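Local coordinates for N-acyl-D-glutamate deacylase (PDB 3GIP), which hydrolyses the amide bond of N-acyl-D-glutamate, releasing D-glutamate and a carboxylate, as a zinc-binding member of the amidohydrolase superfamily, at residues A[6-17]-A[47-58]; A[29-39]-A[419-428]. One frame throughout, in Å; residues are numbered along the deposited sequence.

Interaction 1 (A[6-17]-A[47-58]); sequences KLDFKITGGWII and ARHAWDASGKIV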
loop_
_atom_site.group_PDB
_atom_site.type_symbol
_atom_site.label_atom_id
_atom_site.label_comp_id
_atom_site.label_asym_id
_atom_site.label_seq_id
_atom_site.Cartn_x
_atom_site.Cartn_y
_atom_site.Cartn_z
ATOM N N LYS A 6 29.801 -16.887 14.355
ATOM C CA LYS A 6 28.502 -16.984 15.005
ATOM C C LYS A 6 27.408 -16.221 14.263
ATOM O O LYS A 6 27.621 -15.104 13.789
ATOM C CB LYS A 6 28.605 -16.474 16.444
ATOM C CG LYS A 6 27.388 -16.764 17.302
ATOM C CD LYS A 6 27.673 -16.445 18.761
ATOM C CE LYS A 6 26.510 -16.836 19.655
ATOM N NZ LYS A 6 26.830 -16.616 21.095
ATOM N N LEU A 7 26.236 -16.842 14.165
ATOM C CA LEU A 7 25.089 -16.232 13.504
ATOM C C LEU A 7 24.397 -15.299 14.487
ATOM O O LEU A 7 24.409 -15.541 15.694
ATOM C CB LEU A 7 24.095 -17.307 13.058
ATOM C CG LEU A 7 24.483 -18.236 11.909
ATOM C CD1 LEU A 7 23.461 -19.358 11.794
ATOM C CD2 LEU A 7 24.562 -17.446 10.614
ATOM N N ASP A 8 23.797 -14.232 13.973
ATOM C CA ASP A 8 23.092 -13.293 14.832
ATOM C C ASP A 8 21.704 -13.829 15.147
ATOM O O ASP A 8 21.145 -13.555 16.211
ATOM C CB ASP A 8 22.980 -11.924 14.158
ATOM C CG ASP A 8 24.316 -11.224 14.045
ATOM O OD1 ASP A 8 25.051 -11.193 15.053
ATOM O OD2 ASP A 8 24.632 -10.699 12.958
ATOM N N PHE A 9 21.160 -14.609 14.218
ATOM C CA PHE A 9 19.833 -15.182 14.379
ATOM C C PHE A 9 19.712 -16.451 13.542
ATOM O O PHE A 9 20.369 -16.596 12.513
ATOM C CB PHE A 9 18.779 -14.174 13.903
ATOM C CG PHE A 9 17.611 -14.007 14.839
ATOM C CD1 PHE A 9 17.388 -12.787 15.469
ATOM C CD2 PHE A 9 16.720 -15.052 15.073
ATOM C CE1 PHE A 9 16.296 -12.605 16.318
ATOM C CE2 PHE A 9 15.621 -14.881 15.921
ATOM C CZ PHE A 9 15.411 -13.653 16.544
ATOM N N LYS A 10 18.888 -17.382 14.001
ATOM C CA LYS A 10 18.646 -18.598 13.245
ATOM C C LYS A 10 17.217 -19.030 13.534
ATOM O O LYS A 10 16.746 -18.935 14.667
ATOM C CB LYS A 10 19.644 -19.709 13.604
ATOM C CG LYS A 10 19.454 -20.394 14.946
ATOM C CD LYS A 10 20.422 -21.567 15.053
ATOM C CE LYS A 10 20.258 -22.345 16.348
ATOM N NZ LYS A 10 21.182 -23.518 16.400
ATOM N N ILE A 11 16.522 -19.458 12.488
ATOM C CA ILE A 11 15.140 -19.908 12.595
ATOM C C ILE A 11 15.148 -21.350 12.117
ATOM O O ILE A 11 15.352 -21.623 10.933
ATOM C CB ILE A 11 14.224 -19.055 11.705
ATOM C CG1 ILE A 11 14.372 -17.581 12.091
ATOM C CG2 ILE A 11 12.780 -19.515 11.854
ATOM C CD1 ILE A 11 13.643 -16.626 11.171
ATOM N N THR A 12 14.916 -22.272 13.043
ATOM C CA THR A 12 14.976 -23.689 12.721
ATOM C C THR A 12 13.695 -24.513 12.806
ATOM O O THR A 12 12.703 -24.100 13.409
ATOM C CB THR A 12 16.021 -24.374 13.617
ATOM O OG1 THR A 12 16.060 -25.775 13.325
ATOM C CG2 THR A 12 15.664 -24.172 15.084
ATOM N N GLY A 13 13.745 -25.689 12.185
ATOM C CA GLY A 13 12.630 -26.621 12.204
ATOM C C GLY A 13 11.413 -26.325 11.349
ATOM O O GLY A 13 10.492 -27.141 11.291
ATOM N N GLY A 14 11.403 -25.182 10.676
ATOM C CA GLY A 14 10.251 -24.839 9.861
ATOM C C GLY A 14 10.366 -25.174 8.388
ATOM O O GLY A 14 11.337 -25.794 7.943
ATOM N N TRP A 15 9.346 -24.775 7.633
ATOM C CA TRP A 15 9.305 -24.994 6.197
ATOM C C TRP A 15 9.460 -23.654 5.503
ATOM O O TRP A 15 8.723 -22.704 5.774
ATOM C CB TRP A 15 7.988 -25.654 5.786
ATOM C CG TRP A 15 7.919 -27.097 6.168
ATOM C CD1 TRP A 15 7.702 -27.608 7.417
ATOM C CD2 TRP A 15 8.132 -28.221 5.305
ATOM N NE1 TRP A 15 7.768 -28.983 7.384
ATOM C CE2 TRP A 15 8.031 -29.385 6.102
ATOM C CE3 TRP A 15 8.399 -28.360 3.936
ATOM C CZ2 TRP A 15 8.188 -30.671 5.573
ATOM C CZ3 TRP A 15 8.556 -29.642 3.410
ATOM C CH2 TRP A 15 8.449 -30.780 4.230
ATOM N N ILE A 16 10.430 -23.580 4.604
ATOM C CA ILE A 16 10.703 -22.351 3.885
ATOM C C ILE A 16 9.916 -22.172 2.594
ATOM O O ILE A 16 9.896 -23.054 1.741
ATOM C CB ILE A 16 12.199 -22.255 3.512
ATOM C CG1 ILE A 16 13.060 -22.206 4.775
ATOM C CG2 ILE A 16 12.441 -21.031 2.637
ATOM C CD1 ILE A 16 12.932 -20.934 5.560
ATOM N N ILE A 17 9.253 -21.026 2.477
ATOM C CA ILE A 17 8.552 -20.649 1.255
ATOM C C ILE A 17 9.339 -19.375 0.960
ATOM O O ILE A 17 9.104 -18.327 1.563
ATOM C CB ILE A 17 7.051 -20.361 1.490
ATOM C CG1 ILE A 17 6.324 -21.682 1.761
ATOM C CG2 ILE A 17 6.450 -19.672 0.266
ATOM C CD1 ILE A 17 4.810 -21.581 1.778
ATOM N N ALA A 47 24.249 -19.415 17.503
ATOM C CA ALA A 47 23.584 -18.172 17.128
ATOM C C ALA A 47 23.238 -17.361 18.372
ATOM O O ALA A 47 22.962 -17.923 19.434
ATOM C CB ALA A 47 22.318 -18.477 16.332
ATOM N N ARG A 48 23.258 -16.038 18.239
ATOM C CA ARG A 48 22.944 -15.150 19.353
ATOM C C ARG A 48 21.470 -15.260 19.734
ATOM O O ARG A 48 21.115 -15.208 20.912
ATOM C CB ARG A 48 23.282 -13.703 18.985
ATOM C CG ARG A 48 24.768 -13.456 18.772
ATOM C CD ARG A 48 25.047 -12.001 18.426
ATOM N NE ARG A 48 26.479 -11.716 18.378
ATOM C CZ ARG A 48 27.327 -12.263 17.512
ATOM N NH1 ARG A 48 26.892 -13.131 16.607
ATOM N NH2 ARG A 48 28.613 -11.944 17.553
ATOM N N HIS A 49 20.618 -15.402 18.724
ATOM C CA HIS A 49 19.181 -15.538 18.941
ATOM C C HIS A 49 18.681 -16.689 18.083
ATOM O O HIS A 49 19.221 -16.946 17.008
ATOM C CB HIS A 49 18.441 -14.261 18.539
ATOM C CG HIS A 49 18.947 -13.027 19.216
ATOM N ND1 HIS A 49 20.036 -12.319 18.757
ATOM C CD2 HIS A 49 18.519 -12.382 20.326
ATOM C CE1 HIS A 49 20.255 -11.289 19.554
ATOM N NE2 HIS A 49 19.349 -11.304 20.514
ATOM N N ALA A 50 17.648 -17.380 18.551
ATOM C CA ALA A 50 17.109 -18.497 17.793
ATOM C C ALA A 50 15.616 -18.687 18.007
ATOM O O ALA A 50 15.111 -18.543 19.122
ATOM C CB ALA A 50 17.850 -19.776 18.155
ATOM N N TRP A 51 14.918 -19.011 16.923
ATOM C CA TRP A 51 13.481 -19.253 16.965
ATOM C C TRP A 51 13.182 -20.667 16.486
ATOM O O TRP A 51 13.807 -21.159 15.543
ATOM C CB TRP A 51 12.724 -18.272 16.065
ATOM C CG TRP A 51 12.559 -16.889 16.610
ATOM C CD1 TRP A 51 12.719 -16.485 17.904
ATOM C CD2 TRP A 51 12.135 -15.732 15.878
ATOM N NE1 TRP A 51 12.418 -15.146 18.024
ATOM C CE2 TRP A 51 12.057 -14.662 16.794
ATOM C CE3 TRP A 51 11.811 -15.499 14.533
ATOM C CZ2 TRP A 51 11.667 -13.373 16.410
ATOM C CZ3 TRP A 51 11.424 -14.218 14.152
ATOM C CH2 TRP A 51 11.356 -13.173 15.090
ATOM N N ASP A 52 12.225 -21.315 17.139
ATOM C CA ASP A 52 11.814 -22.661 16.765
ATOM C C ASP A 52 10.587 -22.519 15.874
ATOM O O ASP A 52 9.494 -22.218 16.355
ATOM C CB ASP A 52 11.472 -23.482 18.012
ATOM C CG ASP A 52 10.933 -24.862 17.676
ATOM O OD1 ASP A 52 11.000 -25.264 16.495
ATOM O OD2 ASP A 52 10.447 -25.551 18.599
ATOM N N ALA A 53 10.777 -22.720 14.573
ATOM C CA ALA A 53 9.690 -22.594 13.611
ATOM C C ALA A 53 9.017 -23.921 13.289
ATOM O O ALA A 53 8.378 -24.054 12.246
ATOM C CB ALA A 53 10.206 -21.949 12.327
ATOM N N SER A 54 9.166 -24.905 14.170
ATOM C CA SER A 54 8.538 -26.202 13.947
ATOM C C SER A 54 7.049 -25.991 13.694
ATOM O O SER A 54 6.390 -25.255 14.431
ATOM C CB SER A 54 8.728 -27.110 15.167
ATOM O OG SER A 54 10.091 -27.462 15.339
ATOM N N GLY A 55 6.528 -26.627 12.650
ATOM C CA GLY A 55 5.118 -26.496 12.325
ATOM C C GLY A 55 4.726 -25.139 11.768
ATOM O O GLY A 55 3.542 -24.795 11.735
ATOM N N LYS A 56 5.709 -24.362 11.319
ATOM C CA LYS A 56 5.435 -23.038 10.773
ATOM C C LYS A 56 6.094 -22.837 9.414
ATOM O O LYS A 56 6.935 -23.632 8.987
ATOM C CB LYS A 56 5.953 -21.949 11.716
ATOM C CG LYS A 56 5.619 -22.159 13.180
ATOM C CD LYS A 56 4.125 -22.139 13.428
ATOM C CE LYS A 56 3.827 -22.352 14.905
ATOM N NZ LYS A 56 4.521 -21.342 15.751
ATOM N N ILE A 57 5.696 -21.759 8.746
ATOM C CA ILE A 57 6.254 -21.389 7.454
ATOM C C ILE A 57 7.196 -20.223 7.721
ATOM O O ILE A 57 6.891 -19.342 8.525
ATOM C CB ILE A 57 5.163 -20.904 6.468
ATOM C CG1 ILE A 57 4.258 -22.068 6.064
ATOM C CG2 ILE A 57 5.816 -20.276 5.238
ATOM C CD1 ILE A 57 4.958 -23.156 5.272
ATOM N N VAL A 58 8.350 -20.243 7.066
ATOM C CA VAL A 58 9.329 -19.174 7.190
ATOM C C VAL A 58 9.363 -18.561 5.795
ATOM O O VAL A 58 9.741 -19.216 4.823
ATOM C CB VAL A 58 10.710 -19.728 7.580
ATOM C CG1 VAL A 58 11.713 -18.592 7.711
ATOM C CG2 VAL A 58 10.598 -20.493 8.888
HETATM O O HOH W 1 8.016 -27.997 10.744
#
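Two neighbouring parallel strands of the small beta domain meet where Lys10, Ile11 and Thr12 run beside Ala50, Trp51 and Asp52, and on one face of the sheet the side chains of Phe9, His49 and Trp51 form an aromatic cluster. Phe9 presents its edge to the indole face of Trp51 in a T-shaped pair: Phe9 CZ comes to 3.5 Å from Trp51 CE2, with the planes at 72°. The CB of His49 lies over the centre of the Phe9 ring in a CH-pi contact, and the imidazole then turns aside, with CG beside its own backbone N (chi1 -55°), so that ND1 can donate to Asp8 O at 3.0 Å, the acceptor lying in the imidazole plane. Backbone bonds carry the pairing onward: Lys10 O accepts from Trp51 N, and Thr12 N donates to Trp51 O. Such a beta domain, built from both ends of the chain beside a (beta/alpha)8 (TIM) barrel, is a familiar feature of the amidohydrolase superfamily. On the other face Lys10 lays CG 3.6 Å from Ala50 CB, its extended chain carrying NZ to the carbonyls of Leu42 and His45. An Asx turn begins the chain's exit from strand 50-52, Asp52 OD1 accepting from both Ser54 N and Ser54 OG. The register slips by two residues beyond Thr12; a water bridges Gly13 O and Gly55 N in the gap, and pairing resumes where Trp15 N donates to Lys56 O (3.0 Å). At the far end Asp8 OD1 sits 3.1 Å from Arg48 NH1, well out of the guanidinium plane, a salt bridge of charges alone, while Asp8 OD2 accepts from Asp33 N.

Interaction 2 (A[29-39]-A[419-428]); sequences LGVRDGRIAAI and VLQPGAWADV
Arg35 lays its guanidinium flat on the indole of Trp425, the planes 14° apart and Arg35 CZ 3.4 Å from Trp425 CE2, a stacked cation-pi pair at the rim of a beta hairpin. The hairpin, strands 29-32 and 35-39 joined by a type I' turn from Arg32 to Arg35, belongs to the small beta domain and receives here the loop that precedes strand 428-431, so residues nearly 400 positions apart in sequence are brought together. A bend at chi2 (-96°) folds the arginine chain back over the ring, with CD also above its six-membered part, and NH1 makes a weak bond to Gly423 O. Arg417 makes a further cation-pi contact with the same indole. Backbone bonds fix the loop against the hairpin: Ile36 N donates to Ala424 O at 2.8 Å, and Ile36 O accepts from Gly423 N. The type II turn from Gln421 to Ala424 presents these two groups together. Ala426 N donates to Gly34 O, beyond Arg35. Behind the bonds lies an apolar layer. Ile36 points its CD1 at Leu420 CD2, 3.7 Å away, while the methyl of Ala426 rests against both branches of Val31, and both Leu29 and Val428 touch Val58 of strand 57-64. Further along, Ile39 CD1 lies 3.5 Å from Leu420 O and also brushes the ring of Pro422. Leu29 and Val428 reach toward each other tip to tip, Leu29 CD2 meeting Val428 CG2 at 3.6 Å.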
loop_
_atom_site.group_PDB
_atom_site.type_symbol
_atom_site.label_atom_id
_atom_site.label_comp_id
_atom_site.label_asym_id
_atom_site.label_seq_id
_atom_site.Cartn_x
_atom_site.Cartn_y
_atom_site.Cartn_z
ATOM N N LEU A 29 16.977 -21.188 8.516
ATOM C CA LEU A 29 17.445 -19.914 7.988
ATOM C C LEU A 29 18.417 -19.267 8.967
ATOM O O LEU A 29 18.129 -19.162 10.160
ATOM C CB LEU A 29 16.258 -18.976 7.755
ATOM C CG LEU A 29 16.539 -17.609 7.124
ATOM C CD1 LEU A 29 16.728 -17.763 5.627
ATOM C CD2 LEU A 29 15.370 -16.678 7.400
ATOM N N GLY A 30 19.569 -18.843 8.453
ATOM C CA GLY A 30 20.568 -18.200 9.286
ATOM C C GLY A 30 20.736 -16.738 8.917
ATOM O O GLY A 30 20.728 -16.381 7.738
ATOM N N VAL A 31 20.894 -15.888 9.926
ATOM C CA VAL A 31 21.050 -14.458 9.697
ATOM C C VAL A 31 22.311 -13.897 10.344
ATOM O O VAL A 31 22.674 -14.274 11.459
ATOM C CB VAL A 31 19.834 -13.678 10.256
ATOM C CG1 VAL A 31 20.035 -12.181 10.067
ATOM C CG2 VAL A 31 18.562 -14.133 9.562
ATOM N N ARG A 32 22.982 -12.998 9.632
ATOM C CA ARG A 32 24.174 -12.349 10.160
ATOM C C ARG A 32 24.351 -10.990 9.500
ATOM O O ARG A 32 24.249 -10.861 8.278
ATOM C CB ARG A 32 25.430 -13.193 9.930
ATOM C CG ARG A 32 26.640 -12.620 10.669
ATOM C CD ARG A 32 27.950 -13.280 10.283
ATOM N NE ARG A 32 27.971 -14.710 10.565
ATOM C CZ ARG A 32 27.925 -15.653 9.630
ATOM N NH1 ARG A 32 27.853 -15.314 8.350
ATOM N NH2 ARG A 32 27.958 -16.932 9.973
ATOM N N ASP A 33 24.607 -9.978 10.321
ATOM C CA ASP A 33 24.805 -8.620 9.834
ATOM C C ASP A 33 23.618 -8.110 9.024
ATOM O O ASP A 33 23.788 -7.391 8.036
ATOM C CB ASP A 33 26.086 -8.546 9.002
ATOM C CG ASP A 33 27.312 -8.969 9.790
ATOM O OD1 ASP A 33 27.541 -8.401 10.878
ATOM O OD2 ASP A 33 28.044 -9.869 9.324
ATOM N N GLY A 34 22.419 -8.500 9.453
ATOM C CA GLY A 34 21.197 -8.066 8.798
ATOM C C GLY A 34 20.821 -8.788 7.521
ATOM O O GLY A 34 19.765 -8.522 6.947
ATOM N N ARG A 35 21.666 -9.713 7.084
ATOM C CA ARG A 35 21.424 -10.448 5.847
ATOM C C ARG A 35 21.234 -11.938 6.081
ATOM O O ARG A 35 21.580 -12.463 7.141
ATOM C CB ARG A 35 22.612 -10.263 4.902
ATOM C CG ARG A 35 23.005 -8.824 4.646
ATOM C CD ARG A 35 22.384 -8.313 3.371
ATOM N NE ARG A 35 23.006 -7.069 2.928
ATOM C CZ ARG A 35 22.822 -6.539 1.725
ATOM N NH1 ARG A 35 22.037 -7.149 0.846
ATOM N NH2 ARG A 35 23.415 -5.399 1.401
ATOM N N ILE A 36 20.686 -12.619 5.081
ATOM C CA ILE A 36 20.502 -14.057 5.165
ATOM C C ILE A 36 21.893 -14.623 4.899
ATOM O O ILE A 36 22.418 -14.515 3.790
ATOM C CB ILE A 36 19.504 -14.554 4.099
ATOM C CG1 ILE A 36 18.139 -13.900 4.342
ATOM C CG2 ILE A 36 19.389 -16.069 4.154
ATOM C CD1 ILE A 36 17.081 -14.289 3.339
ATOM N N ALA A 37 22.496 -15.198 5.934
ATOM C CA ALA A 37 23.845 -15.742 5.835
ATOM C C ALA A 37 23.909 -17.183 5.353
ATOM O O ALA A 37 24.926 -17.612 4.806
ATOM C CB ALA A 37 24.547 -15.616 7.187
ATOM N N ALA A 38 22.835 -17.936 5.557
ATOM C CA ALA A 38 22.820 -19.327 5.133
ATOM C C ALA A 38 21.437 -19.949 5.236
ATOM O O ALA A 38 20.588 -19.483 5.993
ATOM C CB ALA A 38 23.809 -20.133 5.969
ATOM N N ILE A 39 21.225 -21.005 4.458
ATOM C CA ILE A 39 19.968 -21.737 4.450
ATOM C C ILE A 39 20.294 -23.223 4.343
ATOM O O ILE A 39 21.061 -23.637 3.471
ATOM C CB ILE A 39 19.075 -21.325 3.259
ATOM C CG1 ILE A 39 18.695 -19.848 3.381
ATOM C CG2 ILE A 39 17.829 -22.201 3.215
ATOM C CD1 ILE A 39 17.843 -19.332 2.236
ATOM N N VAL A 419 12.802 -12.080 -1.153
ATOM C CA VAL A 419 13.135 -13.483 -1.378
ATOM C C VAL A 419 14.060 -13.994 -0.286
ATOM O O VAL A 419 14.897 -13.255 0.228
ATOM C CB VAL A 419 13.851 -13.695 -2.735
ATOM C CG1 VAL A 419 12.896 -13.433 -3.887
ATOM C CG2 VAL A 419 15.060 -12.776 -2.826
ATOM N N LEU A 420 13.899 -15.259 0.080
ATOM C CA LEU A 420 14.769 -15.845 1.084
ATOM C C LEU A 420 15.874 -16.597 0.352
ATOM O O LEU A 420 15.701 -17.746 -0.049
ATOM C CB LEU A 420 13.994 -16.801 2.002
ATOM C CG LEU A 420 12.915 -16.185 2.899
ATOM C CD1 LEU A 420 12.373 -17.256 3.833
ATOM C CD2 LEU A 420 13.489 -15.023 3.711
ATOM N N GLN A 421 17.001 -15.919 0.162
ATOM C CA GLN A 421 18.168 -16.493 -0.502
ATOM C C GLN A 421 19.393 -15.891 0.175
ATOM O O GLN A 421 19.334 -14.779 0.693
ATOM C CB GLN A 421 18.166 -16.147 -1.997
ATOM C CG GLN A 421 18.055 -14.659 -2.299
ATOM C CD GLN A 421 18.065 -14.351 -3.789
ATOM O OE1 GLN A 421 17.387 -15.012 -4.583
ATOM N NE2 GLN A 421 18.824 -13.326 -4.176
ATOM N N PRO A 422 20.519 -16.620 0.189
ATOM C CA PRO A 422 21.711 -16.066 0.834
ATOM C C PRO A 422 22.096 -14.713 0.236
ATOM O O PRO A 422 22.044 -14.528 -0.980
ATOM C CB PRO A 422 22.770 -17.136 0.575
ATOM C CG PRO A 422 21.959 -18.406 0.525
ATOM C CD PRO A 422 20.768 -17.985 -0.304
ATOM N N GLY A 423 22.467 -13.770 1.097
ATOM C CA GLY A 423 22.870 -12.456 0.630
ATOM C C GLY A 423 21.792 -11.388 0.671
ATOM O O GLY A 423 22.092 -10.196 0.744
ATOM N N ALA A 424 20.533 -11.806 0.615
ATOM C CA ALA A 424 19.433 -10.852 0.647
ATOM C C ALA A 424 19.213 -10.352 2.068
ATOM O O ALA A 424 19.639 -10.990 3.029
ATOM C CB ALA A 424 18.164 -11.508 0.118
ATOM N N TRP A 425 18.559 -9.202 2.199
ATOM C CA TRP A 425 18.275 -8.646 3.513
ATOM C C TRP A 425 17.368 -9.596 4.286
ATOM O O TRP A 425 16.457 -10.207 3.718
ATOM C CB TRP A 425 17.612 -7.278 3.382
ATOM C CG TRP A 425 18.556 -6.212 2.941
ATOM C CD1 TRP A 425 18.637 -5.643 1.704
ATOM C CD2 TRP A 425 19.570 -5.591 3.738
ATOM N NE1 TRP A 425 19.641 -4.700 1.680
ATOM C CE2 TRP A 425 20.230 -4.650 2.916
ATOM C CE3 TRP A 425 19.987 -5.740 5.069
ATOM C CZ2 TRP A 425 21.284 -3.858 3.381
ATOM C CZ3 TRP A 425 21.039 -4.950 5.532
ATOM C CH2 TRP A 425 21.674 -4.021 4.687
ATOM N N ALA A 426 17.612 -9.707 5.586
ATOM C CA ALA A 426 16.838 -10.611 6.421
ATOM C C ALA A 426 15.478 -10.100 6.893
ATOM O O ALA A 426 15.240 -9.971 8.100
ATOM C CB ALA A 426 17.674 -11.052 7.622
ATOM N N ASP A 427 14.598 -9.791 5.940
ATOM C CA ASP A 427 13.232 -9.372 6.260
ATOM C C ASP A 427 12.530 -10.727 6.252
ATOM O O ASP A 427 12.419 -11.365 5.202
ATOM C CB ASP A 427 12.636 -8.476 5.165
ATOM C CG ASP A 427 13.284 -7.103 5.100
ATOM O OD1 ASP A 427 13.830 -6.643 6.125
ATOM O OD2 ASP A 427 13.226 -6.473 4.024
ATOM N N VAL A 428 12.064 -11.170 7.414
ATOM C CA VAL A 428 11.453 -12.490 7.518
ATOM C C VAL A 428 10.200 -12.532 8.375
ATOM O O VAL A 428 10.090 -11.819 9.368
ATOM C CB VAL A 428 12.461 -13.496 8.141
ATOM C CG1 VAL A 428 11.902 -14.907 8.097
ATOM C CG2 VAL A 428 13.796 -13.418 7.424
#

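Overall arrangement
Interactions 1 and 2 adjoin in the same beta domain, their centres about 11 Å apart. Strand 7-12 of interaction 1 lies between strand 50-52 and strand 28-32, and the latter belongs to the hairpin of interaction 2; a probable hydrogen bond of 2.7 Å from Val31 N to Phe9 O joins them. Here a classic bulge sets Asp8 and Phe9 together opposite Val31. Packing adds a second junction, the methyl Leu420 CD1 lying 3.4 Å from the carbonyl Val58 O. The two contacts are centred about 28 and 24 Å from the centre of the chain. None of the zinc ligands Cys95, His218 and His248 belongs to either, consistent with a structural role.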